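Local coordinates for protein CurH (Lyngbya majuscula, PDB 3KG7) that probably catalyses dehydration of a beta-hydroxyacyl intermediate, as the double-hotdog dehydratase domain of a module in the curacin polyketide synthase, at residues P36-H41 with P47-V52; V224-W229 with Q259-D264; G13-L18 with T24-D29; A67-N72 with V98-V103. All blocks are in the same frame, centred on the assembly; numbering follows the deposited sequence.

Contact 1 (P36-H41 with P47-V52)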
loop_
_atom_site.group_PDB
_atom_site.type_symbol
_atom_site.label_atom_id
_atom_site.label_comp_id
_atom_site.label_asym_id
_atom_site.label_seq_id
_atom_site.Cartn_x
_atom_site.Cartn_y
_atom_site.Cartn_z
ATOM N N PRO C 36 -22.873 -5.550 -5.988
ATOM C CA PRO C 36 -23.992 -5.744 -6.899
ATOM C C PRO C 36 -24.785 -4.481 -7.194
ATOM O O PRO C 36 -25.446 -4.414 -8.229
ATOM C CB PRO C 36 -24.875 -6.757 -6.163
ATOM C CG PRO C 36 -24.434 -6.717 -4.762
ATOM C CD PRO C 36 -22.970 -6.457 -4.834
ATOM N N TRP C 37 -24.723 -3.495 -6.303
ATOM C CA TRP C 37 -25.507 -2.264 -6.465
ATOM C C TRP C 37 -25.176 -1.498 -7.739
ATOM O O TRP C 37 -26.046 -0.854 -8.312
ATOM C CB TRP C 37 -25.376 -1.344 -5.246
ATOM C CG TRP C 37 -23.983 -0.855 -4.945
ATOM C CD1 TRP C 37 -23.044 -1.480 -4.173
ATOM C CD2 TRP C 37 -23.388 0.371 -5.389
ATOM N NE1 TRP C 37 -21.895 -0.723 -4.120
ATOM C CE2 TRP C 37 -22.082 0.420 -4.853
ATOM C CE3 TRP C 37 -23.829 1.434 -6.194
ATOM C CZ2 TRP C 37 -21.212 1.490 -5.091
ATOM C CZ3 TRP C 37 -22.961 2.498 -6.433
ATOM C CH2 TRP C 37 -21.667 2.516 -5.876
ATOM N N ILE C 38 -23.925 -1.576 -8.183
ATOM C CA ILE C 38 -23.511 -0.862 -9.394
ATOM C C ILE C 38 -24.350 -1.308 -10.584
ATOM O O ILE C 38 -24.717 -0.500 -11.434
ATOM C CB ILE C 38 -22.017 -1.038 -9.706
ATOM C CG1 ILE C 38 -21.183 -0.649 -8.488
ATOM C CG2 ILE C 38 -21.618 -0.211 -10.932
ATOM C CD1 ILE C 38 -19.759 -1.081 -8.582
ATOM N N GLY C 39 -24.679 -2.595 -10.623
ATOM C CA GLY C 39 -25.524 -3.146 -11.669
ATOM C C GLY C 39 -26.899 -2.522 -11.744
ATOM O O GLY C 39 -27.591 -2.664 -12.748
ATOM N N ASP C 40 -27.303 -1.830 -10.682
ATOM C CA ASP C 40 -28.586 -1.133 -10.667
ATOM C C ASP C 40 -28.460 0.390 -10.846
ATOM O O ASP C 40 -29.455 1.115 -10.751
ATOM C CB ASP C 40 -29.404 -1.516 -9.426
ATOM C CG ASP C 40 -30.104 -2.874 -9.574
ATOM O OD1 ASP C 40 -30.424 -3.297 -10.713
ATOM O OD2 ASP C 40 -30.340 -3.522 -8.532
ATOM N N HIS C 41 -27.239 0.867 -11.101
ATOM C CA HIS C 41 -27.021 2.252 -11.547
ATOM C C HIS C 41 -26.543 2.247 -13.001
ATOM O O HIS C 41 -25.339 2.263 -13.277
ATOM C CB HIS C 41 -26.027 3.003 -10.644
ATOM C CG HIS C 41 -25.835 4.436 -11.036
ATOM N ND1 HIS C 41 -24.801 4.855 -11.845
ATOM C CD2 HIS C 41 -26.565 5.543 -10.757
ATOM C CE1 HIS C 41 -24.895 6.160 -12.037
ATOM N NE2 HIS C 41 -25.955 6.602 -11.384
ATOM N N PRO C 47 -23.473 -0.603 -16.273
ATOM C CA PRO C 47 -23.248 -0.345 -14.854
ATOM C C PRO C 47 -22.094 0.635 -14.683
ATOM O O PRO C 47 -20.975 0.378 -15.151
ATOM C CB PRO C 47 -22.878 -1.725 -14.293
ATOM C CG PRO C 47 -23.444 -2.707 -15.289
ATOM C CD PRO C 47 -23.301 -2.028 -16.614
ATOM N N VAL C 48 -22.390 1.765 -14.043
ATOM C CA VAL C 48 -21.413 2.830 -13.807
ATOM C C VAL C 48 -21.509 3.300 -12.369
ATOM O O VAL C 48 -22.609 3.402 -11.829
ATOM C CB VAL C 48 -21.681 4.051 -14.724
ATOM C CG1 VAL C 48 -20.751 5.206 -14.374
ATOM C CG2 VAL C 48 -21.540 3.668 -16.204
ATOM N N ILE C 49 -20.356 3.589 -11.765
ATOM C CA ILE C 49 -20.271 4.170 -10.415
ATOM C C ILE C 49 -20.479 5.675 -10.494
ATOM O O ILE C 49 -19.649 6.381 -11.080
ATOM C CB ILE C 49 -18.881 3.966 -9.797
ATOM C CG1 ILE C 49 -18.543 2.488 -9.647
ATOM C CG2 ILE C 49 -18.773 4.683 -8.444
ATOM C CD1 ILE C 49 -17.188 2.271 -9.042
ATOM N N PRO C 50 -21.567 6.186 -9.891
ATOM C CA PRO C 50 -21.733 7.639 -9.883
ATOM C C PRO C 50 -20.653 8.321 -9.023
ATOM O O PRO C 50 -20.232 7.794 -7.976
ATOM C CB PRO C 50 -23.132 7.839 -9.300
ATOM C CG PRO C 50 -23.357 6.620 -8.467
ATOM C CD PRO C 50 -22.663 5.500 -9.185
ATOM N N GLY C 51 -20.207 9.477 -9.508
ATOM C CA GLY C 51 -19.116 10.244 -8.905
ATOM C C GLY C 51 -19.196 10.435 -7.405
ATOM O O GLY C 51 -18.190 10.271 -6.704
ATOM N N VAL C 52 -20.383 10.775 -6.902
ATOM C CA VAL C 52 -20.551 11.015 -5.459
ATOM C C VAL C 52 -20.142 9.833 -4.553
ATOM O O VAL C 52 -19.924 10.017 -3.354
ATOM C CB VAL C 52 -21.970 11.542 -5.083
ATOM C CG1 VAL C 52 -22.222 12.907 -5.726
ATOM C CG2 VAL C 52 -23.068 10.533 -5.439
#
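His41 holds Val48 at two points. The carbonyl O of His41 accepts the Val48 N-H over 3.1 Å in a nearly straight bond (172°), while His41 ND1 donates back to Val48 O at 2.6 Å, in a bent bond (143°) from above the carbonyl plane. With CG anti to the backbone N (chi1 -177°), the imidazole also reaches Pro50, whose CD lies over one face 3.7 Å from the His41 ring centroid, a CH-pi contact. Were His41 an alanine, Val48 O would probably lose its side-chain donor and a gap would open beside the Pro50 ring. Ile38 packs closely too, CG2 to Pro47 CB and CD1 to Ile49 CG1 both 3.9 Å. The looser side has partly exposed Gly39, CA 4.0 Å from Pro47 CB, and Trp37, whose edge atom CZ3 stays 4.1 Å from Pro50 CD. His41 to Pro50 follow the HxxxGxxxxP dehydratase signature, with an aspartate in the glycine's place, so His41 is probably the active-site histidine of this double hotdog fold.

Contact 2 (V224-W229 with Q259-D264)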
loop_
_atom_site.group_PDB
_atom_site.type_symbol
_atom_site.label_atom_id
_atom_site.label_comp_id
_atom_site.label_asym_id
_atom_site.label_seq_id
_atom_site.Cartn_x
_atom_site.Cartn_y
_atom_site.Cartn_z
ATOM N N VAL C 224 -28.836 12.115 -24.430
ATOM C CA VAL C 224 -27.519 12.411 -23.870
ATOM C C VAL C 224 -27.588 12.584 -22.355
ATOM O O VAL C 224 -28.471 13.272 -21.844
ATOM C CB VAL C 224 -26.909 13.675 -24.540
ATOM C CG1 VAL C 224 -25.690 14.196 -23.773
ATOM C CG2 VAL C 224 -26.550 13.387 -26.002
ATOM N N PHE C 225 -26.645 11.955 -21.655
ATOM C CA PHE C 225 -26.581 11.951 -20.186
ATOM C C PHE C 225 -25.967 13.227 -19.606
ATOM O O PHE C 225 -25.086 13.839 -20.216
ATOM C CB PHE C 225 -25.780 10.725 -19.721
ATOM C CG PHE C 225 -25.689 10.563 -18.227
ATOM C CD1 PHE C 225 -26.840 10.427 -17.447
ATOM C CD2 PHE C 225 -24.441 10.493 -17.602
ATOM C CE1 PHE C 225 -26.744 10.257 -16.056
ATOM C CE2 PHE C 225 -24.334 10.319 -16.219
ATOM C CZ PHE C 225 -25.486 10.202 -15.444
ATOM N N TRP C 226 -26.451 13.618 -18.427
ATOM C CA TRP C 226 -25.859 14.700 -17.632
ATOM C C TRP C 226 -24.949 14.107 -16.550
ATOM O O TRP C 226 -25.435 13.682 -15.496
ATOM C CB TRP C 226 -26.950 15.537 -16.952
ATOM C CG TRP C 226 -27.661 16.554 -17.809
ATOM C CD1 TRP C 226 -28.919 16.442 -18.334
ATOM C CD2 TRP C 226 -27.181 17.851 -18.197
ATOM N NE1 TRP C 226 -29.246 17.578 -19.040
ATOM C CE2 TRP C 226 -28.198 18.459 -18.971
ATOM C CE3 TRP C 226 -25.989 18.553 -17.976
ATOM C CZ2 TRP C 226 -28.059 19.741 -19.526
ATOM C CZ3 TRP C 226 -25.851 19.832 -18.528
ATOM C CH2 TRP C 226 -26.882 20.408 -19.294
ATOM N N ALA C 227 -23.641 14.088 -16.810
ATOM C CA ALA C 227 -22.657 13.503 -15.885
ATOM C C ALA C 227 -22.151 14.498 -14.847
ATOM O O ALA C 227 -21.746 15.608 -15.205
ATOM C CB ALA C 227 -21.482 12.930 -16.649
ATOM N N PRO C 228 -22.185 14.108 -13.557
ATOM C CA PRO C 228 -21.528 14.890 -12.515
ATOM C C PRO C 228 -20.082 15.190 -12.895
ATOM O O PRO C 228 -19.359 14.303 -13.341
ATOM C CB PRO C 228 -21.589 13.965 -11.298
ATOM C CG PRO C 228 -22.812 13.146 -11.520
ATOM C CD PRO C 228 -22.879 12.928 -13.006
ATOM N N TRP C 229 -19.675 16.443 -12.727
ATOM C CA TRP C 229 -18.368 16.891 -13.197
ATOM C C TRP C 229 -17.482 17.460 -12.087
ATOM O O TRP C 229 -16.272 17.215 -12.054
ATOM C CB TRP C 229 -18.542 17.903 -14.332
ATOM C CG TRP C 229 -17.253 18.453 -14.862
ATOM C CD1 TRP C 229 -16.146 17.741 -15.242
ATOM C CD2 TRP C 229 -16.939 19.833 -15.086
ATOM N NE1 TRP C 229 -15.162 18.595 -15.680
ATOM C CE2 TRP C 229 -15.621 19.884 -15.595
ATOM C CE3 TRP C 229 -17.640 21.034 -14.900
ATOM C CZ2 TRP C 229 -14.989 21.092 -15.924
ATOM C CZ3 TRP C 229 -17.010 22.235 -15.225
ATOM C CH2 TRP C 229 -15.698 22.252 -15.734
ATOM N N GLN C 259 -21.071 25.659 -20.413
ATOM C CA GLN C 259 -22.034 24.546 -20.523
ATOM C C GLN C 259 -22.077 23.567 -19.342
ATOM O O GLN C 259 -21.620 22.425 -19.453
ATOM C CB GLN C 259 -21.821 23.793 -21.846
ATOM C CG GLN C 259 -23.044 23.022 -22.354
ATOM C CD GLN C 259 -24.165 23.923 -22.863
ATOM O OE1 GLN C 259 -23.937 25.067 -23.265
ATOM N NE2 GLN C 259 -25.386 23.401 -22.850
ATOM N N THR C 260 -22.634 24.025 -18.223
ATOM C CA THR C 260 -22.786 23.215 -17.010
ATOM C C THR C 260 -24.040 23.642 -16.258
ATOM O O THR C 260 -24.382 24.826 -16.248
ATOM C CB THR C 260 -21.593 23.392 -16.036
ATOM O OG1 THR C 260 -21.485 24.769 -15.634
ATOM C CG2 THR C 260 -20.278 22.941 -16.659
ATOM N N ARG C 261 -24.727 22.689 -15.634
ATOM C CA ARG C 261 -25.805 23.010 -14.692
ATOM C C ARG C 261 -25.309 22.739 -13.281
ATOM O O ARG C 261 -24.774 21.663 -13.018
ATOM C CB ARG C 261 -27.058 22.170 -14.947
ATOM C CG ARG C 261 -27.719 22.379 -16.286
ATOM C CD ARG C 261 -29.012 21.597 -16.357
ATOM N NE ARG C 261 -30.114 22.298 -15.701
ATOM C CZ ARG C 261 -30.988 23.085 -16.329
ATOM N NH1 ARG C 261 -30.904 23.284 -17.639
ATOM N NH2 ARG C 261 -31.956 23.679 -15.645
ATOM N N SER C 262 -25.481 23.702 -12.377
ATOM C CA SER C 262 -25.017 23.541 -10.995
ATOM C C SER C 262 -26.109 23.857 -9.986
ATOM O O SER C 262 -26.949 24.733 -10.225
ATOM C CB SER C 262 -23.808 24.434 -10.716
ATOM O OG SER C 262 -22.976 24.548 -11.855
ATOM N N TYR C 263 -26.087 23.151 -8.854
ATOM C CA TYR C 263 -27.063 23.384 -7.781
ATOM C C TYR C 263 -26.595 22.976 -6.382
ATOM O O TYR C 263 -25.500 22.438 -6.208
ATOM C CB TYR C 263 -28.449 22.781 -8.117
ATOM C CG TYR C 263 -28.470 21.320 -8.524
ATOM C CD1 TYR C 263 -28.147 20.929 -9.829
ATOM C CD2 TYR C 263 -28.850 20.331 -7.616
ATOM C CE1 TYR C 263 -28.174 19.580 -10.210
ATOM C CE2 TYR C 263 -28.884 18.979 -7.988
ATOM C CZ TYR C 263 -28.544 18.612 -9.284
ATOM O OH TYR C 263 -28.573 17.283 -9.649
ATOM N N ASP C 264 -27.438 23.257 -5.392
ATOM C CA ASP C 264 -27.135 23.004 -3.981
ATOM C C ASP C 264 -28.173 22.095 -3.348
ATOM O O ASP C 264 -29.359 22.171 -3.676
ATOM C CB ASP C 264 -27.090 24.326 -3.210
ATOM C CG ASP C 264 -26.056 25.270 -3.757
ATOM O OD1 ASP C 264 -24.922 24.816 -4.025
ATOM O OD2 ASP C 264 -26.385 26.461 -3.935
#
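Arg261 NH2, at the end of the side chain that lies against Trp226, is gripped by two groups: Asp214 OD2 in a salt bridge and Ser252 OG in a hydrogen bond. No hydrogen bond joins 224-229 to 259-264; the contact is made by aliphatic carbons on indoles. Arg261 CD sits over one face of Trp226, 4.0 Å from the centroid of the six-membered ring and displaced toward its rim, giving a CH-pi contact. Arg261 CG comes to the far corner of the same ring, 3.7 Å from Trp226 CH2. A bend at chi3 (81°) then turns the guanidinium away from a stack: its plane stands 78° from that of the indole, so the methylenes, not the charge, face Trp226. A second, smaller touch has Thr260 CG2 against the six-membered ring of Trp229, 3.6 Å from CZ3, the two side chains meeting at a slant. The backbones stay apart, Trp226 CA to Arg261 CA being 8.8 Å, because the contact joins next-but-one strands of the second hotdog unit's antiparallel sheet, 225-236 and 260-268, across strand 274-286. That strand hydrogen-bonds to both, through Lys284 to Ala227 and Val283 to Arg261, and the side chains meet above it.

Contact 3 (G13-L18 with T24-D29)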
loop_
_atom_site.group_PDB
_atom_site.type_symbol
_atom_site.label_atom_id
_atom_site.label_comp_id
_atom_site.label_asym_id
_atom_site.label_seq_id
_atom_site.Cartn_x
_atom_site.Cartn_y
_atom_site.Cartn_z
ATOM N N GLY C 13 -12.615 -1.517 1.065
ATOM C CA GLY C 13 -11.672 -2.594 0.820
ATOM C C GLY C 13 -10.627 -2.670 1.912
ATOM O O GLY C 13 -10.917 -2.419 3.093
ATOM N N ASN C 14 -9.407 -3.003 1.501
ATOM C CA ASN C 14 -8.299 -3.201 2.417
ATOM C C ASN C 14 -7.541 -1.928 2.702
ATOM O O ASN C 14 -7.214 -1.189 1.781
ATOM C CB ASN C 14 -7.334 -4.225 1.836
ATOM C CG ASN C 14 -7.964 -5.560 1.656
ATOM O OD1 ASN C 14 -7.975 -6.383 2.569
ATOM N ND2 ASN C 14 -8.496 -5.797 0.468
ATOM N N LYS C 15 -7.225 -1.715 3.974
ATOM C CA LYS C 15 -6.500 -0.542 4.429
ATOM C C LYS C 15 -5.011 -0.845 4.518
ATOM O O LYS C 15 -4.610 -1.815 5.169
ATOM C CB LYS C 15 -7.023 -0.133 5.812
ATOM C CG LYS C 15 -6.548 1.218 6.281
ATOM C CD LYS C 15 -6.825 1.462 7.747
ATOM C CE LYS C 15 -6.645 2.941 8.063
ATOM N NZ LYS C 15 -6.723 3.281 9.509
ATOM N N LEU C 16 -4.193 -0.016 3.873
ATOM C CA LEU C 16 -2.746 -0.120 4.014
ATOM C C LEU C 16 -2.152 1.225 4.377
ATOM O O LEU C 16 -2.355 2.198 3.668
ATOM C CB LEU C 16 -2.102 -0.666 2.740
ATOM C CG LEU C 16 -0.684 -1.226 2.898
ATOM C CD1 LEU C 16 -0.633 -2.377 3.890
ATOM C CD2 LEU C 16 -0.160 -1.678 1.550
ATOM N N GLU C 17 -1.434 1.268 5.498
ATOM C CA GLU C 17 -0.718 2.466 5.926
ATOM C C GLU C 17 0.735 2.409 5.473
ATOM O O GLU C 17 1.475 1.472 5.811
ATOM C CB GLU C 17 -0.800 2.626 7.440
ATOM C CG GLU C 17 -2.108 3.250 7.916
ATOM C CD GLU C 17 -2.398 3.033 9.405
ATOM O OE1 GLU C 17 -1.607 2.358 10.101
ATOM O OE2 GLU C 17 -3.438 3.538 9.877
ATOM N N LEU C 18 1.139 3.414 4.703
ATOM C CA LEU C 18 2.469 3.425 4.120
ATOM C C LEU C 18 3.485 3.946 5.099
ATOM O O LEU C 18 3.365 5.048 5.617
ATOM C CB LEU C 18 2.478 4.187 2.800
ATOM C CG LEU C 18 1.561 3.507 1.781
ATOM C CD1 LEU C 18 1.731 4.142 0.435
ATOM C CD2 LEU C 18 1.845 2.003 1.704
ATOM N N THR C 24 -2.244 6.542 3.194
ATOM C CA THR C 24 -3.136 5.419 3.397
ATOM C C THR C 24 -3.745 5.032 2.057
ATOM O O THR C 24 -4.273 5.885 1.331
ATOM C CB THR C 24 -4.258 5.798 4.376
ATOM O OG1 THR C 24 -3.683 6.351 5.564
ATOM C CG2 THR C 24 -5.075 4.585 4.764
ATOM N N ILE C 25 -3.646 3.753 1.709
ATOM C CA ILE C 25 -4.282 3.253 0.491
ATOM C C ILE C 25 -5.395 2.323 0.894
ATOM O O ILE C 25 -5.194 1.445 1.724
ATOM C CB ILE C 25 -3.329 2.454 -0.442
ATOM C CG1 ILE C 25 -2.042 3.213 -0.714
ATOM C CG2 ILE C 25 -3.995 2.157 -1.790
ATOM C CD1 ILE C 25 -0.969 2.337 -1.335
ATOM N N TYR C 26 -6.566 2.528 0.301
ATOM C CA TYR C 26 -7.646 1.574 0.386
ATOM C C TYR C 26 -7.796 0.872 -0.961
ATOM O O TYR C 26 -8.152 1.493 -1.966
ATOM C CB TYR C 26 -8.928 2.277 0.790
ATOM C CG TYR C 26 -8.849 2.982 2.132
ATOM C CD1 TYR C 26 -9.283 2.346 3.306
ATOM C CD2 TYR C 26 -8.353 4.293 2.231
ATOM C CE1 TYR C 26 -9.218 2.987 4.541
ATOM C CE2 TYR C 26 -8.285 4.945 3.471
ATOM C CZ TYR C 26 -8.722 4.283 4.616
ATOM O OH TYR C 26 -8.660 4.916 5.840
ATOM N N HIS C 27 -7.498 -0.422 -0.991
ATOM C CA HIS C 27 -7.521 -1.155 -2.248
ATOM C C HIS C 27 -8.488 -2.320 -2.231
ATOM O O HIS C 27 -8.566 -3.051 -1.247
ATOM C CB HIS C 27 -6.113 -1.601 -2.640
ATOM C CG HIS C 27 -5.479 -2.550 -1.677
ATOM N ND1 HIS C 27 -5.335 -3.895 -1.948
ATOM C CD2 HIS C 27 -4.933 -2.350 -0.453
ATOM C CE1 HIS C 27 -4.728 -4.484 -0.932
ATOM N NE2 HIS C 27 -4.474 -3.570 -0.012
ATOM N N GLN C 28 -9.230 -2.478 -3.323
ATOM C CA GLN C 28 -10.187 -3.574 -3.476
ATOM C C GLN C 28 -10.413 -3.866 -4.941
ATOM O O GLN C 28 -10.079 -3.054 -5.802
ATOM C CB GLN C 28 -11.534 -3.208 -2.851
ATOM C CG GLN C 28 -12.301 -2.154 -3.637
ATOM C CD GLN C 28 -13.451 -1.569 -2.858
ATOM O OE1 GLN C 28 -14.246 -2.302 -2.273
ATOM N NE2 GLN C 28 -13.550 -0.241 -2.844
ATOM N N ASP C 29 -11.009 -5.019 -5.214
ATOM C CA ASP C 29 -11.431 -5.354 -6.561
ATOM C C ASP C 29 -12.921 -5.099 -6.694
ATOM O O ASP C 29 -13.728 -5.717 -5.994
ATOM C CB ASP C 29 -11.060 -6.801 -6.898
ATOM C CG ASP C 29 -9.565 -6.974 -7.132
ATOM O OD1 ASP C 29 -9.184 -7.759 -8.022
ATOM O OD2 ASP C 29 -8.760 -6.311 -6.439
#
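His27 O takes two donors from Asn14: the backbone N at 2.9 Å and the side-chain ND2 at 3.2 Å, arriving from opposite faces of the carbonyl plane. His27 N returns a bond to Asn14 O, in the carbonyl plane, and completes this hydrogen-bonded antiparallel pair. Leu16 and Ile25 form the next such pair, with Leu16 N to Ile25 O and Ile25 N to Leu16 O both 2.8 Å. Between the pairs, Tyr26 CA makes a CA-H...O contact with Asn14 O.

The packing then divides between the two faces of the hairpin. On one, Lys15, with CG anti to the backbone N (chi1 -169°) and its chain extended, lies alongside Tyr26, CG 3.6 Å from Tyr26 CE1, its NZ ending in a salt bridge to Glu17 OE2 whose hydrogen bond is weak. With an alanine in place of Tyr26, the Lys15 methylenes would probably lose their flanking ring and be freer to turn. On the other, Asn14 CB sits over a face of the His27 imidazole, 3.8 Å from its centroid. Leu18 CD1 meets Ile25 CD1 at 3.7 Å.

That face, with Leu18 beside it, packs on Leu16 and Leu18 of the second subunit. Glu17 OE1 forms a salt bridge with Arg108 of that subunit, so the hairpin's chemistry, largely aliphatic at Leu16, Leu18 and Ile25, with His27 beside them, and charged at Glu17, suits it to dimer contact.

Contact 4 (A67-N72 with V98-V103)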
loop_
_atom_site.group_PDB
_atom_site.type_symbol
_atom_site.label_atom_id
_atom_site.label_comp_id
_atom_site.label_asym_id
_atom_site.label_seq_id
_atom_site.Cartn_x
_atom_site.Cartn_y
_atom_site.Cartn_z
ATOM N N ALA C 67 -15.587 17.699 6.090
ATOM C CA ALA C 67 -15.896 18.552 4.959
ATOM C C ALA C 67 -14.959 18.188 3.819
ATOM O O ALA C 67 -13.759 18.020 4.022
ATOM C CB ALA C 67 -15.725 20.000 5.342
ATOM N N VAL C 68 -15.510 18.041 2.621
ATOM C CA VAL C 68 -14.704 17.658 1.458
ATOM C C VAL C 68 -14.840 18.715 0.389
ATOM O O VAL C 68 -15.952 19.086 0.015
ATOM C CB VAL C 68 -15.099 16.282 0.897
ATOM C CG1 VAL C 68 -14.061 15.817 -0.096
ATOM C CG2 VAL C 68 -15.210 15.256 2.023
ATOM N N GLU C 69 -13.711 19.217 -0.093
ATOM C CA GLU C 69 -13.744 20.342 -1.021
ATOM C C GLU C 69 -12.972 20.099 -2.312
ATOM O O GLU C 69 -12.149 19.187 -2.390
ATOM C CB GLU C 69 -13.312 21.646 -0.329
ATOM C CG GLU C 69 -12.074 21.547 0.547
ATOM C CD GLU C 69 -11.994 22.674 1.572
ATOM O OE1 GLU C 69 -10.904 23.273 1.721
ATOM O OE2 GLU C 69 -13.020 22.967 2.230
ATOM N N ASP C 70 -13.264 20.925 -3.320
ATOM C CA ASP C 70 -12.669 20.833 -4.668
ATOM C C ASP C 70 -12.705 19.413 -5.229
ATOM O O ASP C 70 -11.665 18.820 -5.544
ATOM C CB ASP C 70 -11.244 21.388 -4.685
ATOM C CG ASP C 70 -11.164 22.796 -4.136
ATOM O OD1 ASP C 70 -11.086 22.955 -2.895
ATOM O OD2 ASP C 70 -11.176 23.743 -4.953
ATOM N N ILE C 71 -13.917 18.881 -5.335
ATOM C CA ILE C 71 -14.141 17.528 -5.816
ATOM C C ILE C 71 -14.272 17.562 -7.327
ATOM O O ILE C 71 -15.046 18.355 -7.865
ATOM C CB ILE C 71 -15.418 16.904 -5.200
ATOM C CG1 ILE C 71 -15.338 16.905 -3.664
ATOM C CG2 ILE C 71 -15.623 15.478 -5.731
ATOM C CD1 ILE C 71 -16.691 16.860 -2.966
ATOM N N ASN C 72 -13.490 16.723 -8.004
ATOM C CA ASN C 72 -13.607 16.557 -9.456
ATOM C C ASN C 72 -13.753 15.101 -9.872
ATOM O O ASN C 72 -13.120 14.200 -9.298
ATOM C CB ASN C 72 -12.412 17.159 -10.190
ATOM C CG ASN C 72 -12.085 18.560 -9.727
ATOM O OD1 ASN C 72 -11.602 18.755 -8.604
ATOM N ND2 ASN C 72 -12.326 19.543 -10.592
ATOM N N VAL C 98 -1.170 23.173 5.548
ATOM C CA VAL C 98 -2.462 23.721 5.974
ATOM C C VAL C 98 -3.309 22.637 6.653
ATOM O O VAL C 98 -4.361 22.921 7.215
ATOM C CB VAL C 98 -3.255 24.366 4.808
ATOM C CG1 VAL C 98 -4.185 25.464 5.340
ATOM C CG2 VAL C 98 -2.312 24.951 3.766
ATOM N N GLY C 99 -2.829 21.398 6.603
ATOM C CA GLY C 99 -3.496 20.278 7.252
ATOM C C GLY C 99 -4.564 19.603 6.414
ATOM O O GLY C 99 -5.322 18.789 6.932
ATOM N N LYS C 100 -4.629 19.952 5.129
ATOM C CA LYS C 100 -5.542 19.334 4.167
ATOM C C LYS C 100 -5.001 17.983 3.694
ATOM O O LYS C 100 -3.789 17.808 3.550
ATOM C CB LYS C 100 -5.698 20.212 2.924
ATOM C CG LYS C 100 -6.342 21.567 3.123
ATOM C CD LYS C 100 -6.704 22.160 1.776
ATOM C CE LYS C 100 -6.679 23.677 1.805
ATOM N NZ LYS C 100 -7.971 24.237 2.263
ATOM N N GLN C 101 -5.906 17.036 3.441
ATOM C CA GLN C 101 -5.531 15.717 2.920
ATOM C C GLN C 101 -6.062 15.562 1.501
ATOM O O GLN C 101 -7.277 15.591 1.269
ATOM C CB GLN C 101 -6.086 14.584 3.797
ATOM C CG GLN C 101 -5.565 14.533 5.223
ATOM C CD GLN C 101 -6.479 13.728 6.149
ATOM O OE1 GLN C 101 -6.183 12.575 6.493
ATOM N NE2 GLN C 101 -7.600 14.326 6.540
ATOM N N PHE C 102 -5.149 15.411 0.553
ATOM C CA PHE C 102 -5.527 15.175 -0.833
ATOM C C PHE C 102 -5.982 13.720 -0.986
ATOM O O PHE C 102 -5.429 12.817 -0.347
ATOM C CB PHE C 102 -4.355 15.496 -1.760
ATOM C CG PHE C 102 -4.730 15.603 -3.204
ATOM C CD1 PHE C 102 -5.792 16.408 -3.607
ATOM C CD2 PHE C 102 -4.006 14.911 -4.177
ATOM C CE1 PHE C 102 -6.138 16.504 -4.957
ATOM C CE2 PHE C 102 -4.337 15.007 -5.525
ATOM C CZ PHE C 102 -5.404 15.802 -5.918
ATOM N N VAL C 103 -7.009 13.503 -1.801
ATOM C CA VAL C 103 -7.535 12.161 -2.045
ATOM C C VAL C 103 -7.663 11.953 -3.543
ATOM O O VAL C 103 -8.117 12.846 -4.264
ATOM C CB VAL C 103 -8.925 11.960 -1.385
ATOM C CG1 VAL C 103 -9.506 10.585 -1.727
ATOM C CG2 VAL C 103 -8.856 12.151 0.139
#
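The side chains of Glu69, on strand 66-73, and Lys100, in the loop just before strand 101-109, cross at about a right angle. The meeting is confined to their ends: Lys100 NZ donates to Glu69 OE1 at 3.1 Å, a hydrogen-bonded salt bridge that approaches the oxygen nearly in line with its C-O bond. Glu69 CG stands between the backbone N and the carbonyl carbon (chi1 45°), and the chain runs out extended toward the lysine. Lys100 is also drawn out as far as CE, then bends at its last torsion (chi4 -86°), which swings the ammonium group toward the carboxylate.

The backbones are too far apart to pair, the nearest CA atoms, of Glu69 and Phe102, being 9.7 Å apart. Strand 117-124 lies between 66-73 and 101-109 in the antiparallel sheet of the first hotdog unit, so the salt bridge spans that strand. Val68 and, past a corner in the chain at Asp70, Ile71, with Val103, pack on helix 52-62.

The 57 Å² buried fits a single contact between partly exposed residues. Other acidic groups lie nearby. Asp70 OD1 is 6.2 Å from Lys100 NZ, and Glu126 makes a long, weak ion pair with that nitrogen, which would probably favour a charged ammonium. Glu69 OE2 has a weak hydrogen bond with Ser125 OG and lies near Glu233 OE1, a like charge whose repulsion the lysine may partly offset.

In the fold
From the N terminus, the four contacts come in series, each closing its loop before the next opens; none nests within or crosses another. Contact 3 closes the first hairpin through a five-residue turn, at the edge of the first hotdog unit and against the second subunit. Contact 1 closes the short hairpin of strands 41-43 and 46-47, ahead of helix 52-62. Contact 4 closes 73-97 and links strands 66-73 and 101-109. Contact 2 closes 230-258 in the second unit. Contacts 2 and 3 are the farthest apart, with centres about 31 Å distant on opposite sides of the chain's centre. Contacts 2 and 4 touch where neighbouring strands 66-73 and 225-236 join the units, Trp229 O to Asn72 CB 4.3 Å.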